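Local coordinates for protein hydrazine synthase beta subunit (PDB 5C2V) that forms part of the hydrazine synthase complex, which condenses nitric oxide with ammonium, and may modulate passage of the hydroxylamine intermediate between active sites, at residues Gly96-Gly101 with Val113-Gly117. Residues are numbered along the deposited sequence; the frame is centred on the assembly and turned at random.
Sequences GDWPSG and VACSG. With CA (calcium ion), chain Q.
Ser116 grips the carbonyl of Trp98 twice. Ser116 OG donates a hydrogen bond to Trp98 O at 2.6 Å, tilted 21° from the carbonyl plane. Ser116 N hydrogen-bonds to the same Trp98 O at 2.8 Å, from above that plane. With chi1 at 60°, the hydroxyl sits between backbone N and carbonyl carbon, which turns it back onto Trp98 O and obliquely beside the indole. One residue on, Gly117 N hydrogen-bonds to Asp97 O at 3.2 Å. Toward the other end, Ser100 N hydrogen-bonds to Ala114 O, and Ala114 N to Gly101 O. Pro99 pairs with Cys115 at a non-hydrogen-bonded position, and Pro99 CB rests on Val113 CG1 at 3.5 Å. Asp97 points its carboxylate to the calcium ion, with OD1 and OD2 each 2.5 Å from the metal. Four waters and Asp77 also bind the ion. Further out, Glu58 accepts a hydrogen bond from Trp98 NE1. Arg70 of the gamma subunit makes a cation-pi contact with the indole, so the subunit interface lies beside Trp98. The contact spans the start of strand 99-104 and the end of strand 110-115, the first hairpin of a four-stranded beta-propeller blade. The Ser116 and Gly117 bonds carry the pairing into the flanking loops, where Asp97 binds calcium.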
loop_
_atom_site.group_PDB
_atom_site.type_symbol
_atom_site.label_atom_id
_atom_site.label_comp_id
_atom_site.label_asym_id
_atom_site.label_seq_id
_atom_site.Cartn_x
_atom_site.Cartn_y
_atom_site.Cartn_z
ATOM N N GLY B 96 -50.483 33.817 -26.146
ATOM C CA GLY B 96 -50.333 34.186 -24.750
ATOM C C GLY B 96 -49.037 34.941 -24.519
ATOM O O GLY B 96 -48.385 35.370 -25.471
ATOM N N ASP B 97 -48.652 35.107 -23.256
ATOM C CA ASP B 97 -47.552 36.008 -22.930
ATOM C C ASP B 97 -46.175 35.447 -23.250
ATOM O O ASP B 97 -45.846 34.317 -22.889
ATOM C CB ASP B 97 -47.599 36.412 -21.457
ATOM C CG ASP B 97 -46.788 37.667 -21.177
ATOM O OD1 ASP B 97 -47.367 38.670 -20.731
ATOM O OD2 ASP B 97 -45.568 37.669 -21.416
ATOM N N TRP B 98 -45.385 36.269 -23.935
ATOM C CA TRP B 98 -43.996 35.974 -24.267
ATOM C C TRP B 98 -43.808 34.605 -24.895
ATOM O O TRP B 98 -43.344 33.681 -24.221
ATOM C CB TRP B 98 -43.110 36.079 -23.030
ATOM C CG TRP B 98 -41.675 36.230 -23.386
ATOM C CD1 TRP B 98 -40.905 35.373 -24.124
ATOM C CD2 TRP B 98 -40.845 37.349 -23.074
ATOM N NE1 TRP B 98 -39.636 35.880 -24.258
ATOM C CE2 TRP B 98 -39.577 37.092 -23.625
ATOM C CE3 TRP B 98 -41.049 38.537 -22.368
ATOM C CZ2 TRP B 98 -38.523 37.982 -23.490
ATOM C CZ3 TRP B 98 -39.997 39.419 -22.238
ATOM C CH2 TRP B 98 -38.750 39.135 -22.792
ATOM N N PRO B 99 -44.219 34.436 -26.161
ATOM C CA PRO B 99 -43.793 33.131 -26.665
ATOM C C PRO B 99 -42.267 33.055 -26.713
ATOM O O PRO B 99 -41.631 33.900 -27.342
ATOM C CB PRO B 99 -44.400 33.090 -28.068
ATOM C CG PRO B 99 -44.573 34.530 -28.457
ATOM C CD PRO B 99 -44.888 35.259 -27.182
ATOM N N SER B 100 -41.691 32.051 -26.058
ATOM C CA SER B 100 -40.246 31.855 -26.098
ATOM C C SER B 100 -39.801 30.765 -27.065
ATOM O O SER B 100 -38.603 30.559 -27.267
ATOM C CB SER B 100 -39.722 31.549 -24.695
ATOM O OG SER B 100 -40.386 30.430 -24.140
ATOM N N GLY B 101 -40.759 30.070 -27.665
ATOM C CA GLY B 101 -40.431 28.973 -28.554
ATOM C C GLY B 101 -41.617 28.425 -29.315
ATOM O O GLY B 101 -42.766 28.520 -28.871
ATOM N N VAL B 113 -46.796 26.600 -29.614
ATOM C CA VAL B 113 -46.121 27.790 -29.113
ATOM C C VAL B 113 -46.103 27.833 -27.588
ATOM O O VAL B 113 -47.153 27.868 -26.954
ATOM C CB VAL B 113 -46.803 29.070 -29.632
ATOM C CG1 VAL B 113 -45.918 30.267 -29.395
ATOM C CG2 VAL B 113 -47.134 28.939 -31.110
ATOM N N ALA B 114 -44.913 27.842 -26.999
ATOM C CA ALA B 114 -44.805 27.879 -25.543
ATOM C C ALA B 114 -44.860 29.312 -25.026
ATOM O O ALA B 114 -44.024 30.137 -25.394
ATOM C CB ALA B 114 -43.524 27.199 -25.087
ATOM N N CYS B 115 -45.839 29.613 -24.175
ATOM C CA CYS B 115 -45.950 30.966 -23.632
ATOM C C CYS B 115 -45.245 31.061 -22.280
ATOM O O CYS B 115 -45.696 30.485 -21.293
ATOM C CB CYS B 115 -47.418 31.376 -23.511
ATOM S SG CYS B 115 -48.348 31.216 -25.056
ATOM N N SER B 116 -44.148 31.814 -22.247
ATOM C CA SER B 116 -43.199 31.763 -21.136
ATOM C C SER B 116 -43.414 32.800 -20.037
ATOM O O SER B 116 -42.592 32.904 -19.126
ATOM C CB SER B 116 -41.771 31.899 -21.667
ATOM O OG SER B 116 -41.599 33.123 -22.354
ATOM N N GLY B 117 -44.487 33.581 -20.137
ATOM C CA GLY B 117 -44.797 34.574 -19.122
ATOM C C GLY B 117 -44.781 33.964 -17.733
ATOM O O GLY B 117 -45.302 32.867 -17.526
HETATM CA CA CA Q . -46.298 39.659 -22.748
HETATM O O HOH W 1 -45.070 41.203 -21.393
HETATM O O HOH W 2 -47.428 41.519 -21.747
HETATM O O HOH W 3 -44.837 40.394 -24.441
HETATM O O HOH W 4 -43.947 39.639 -22.363
#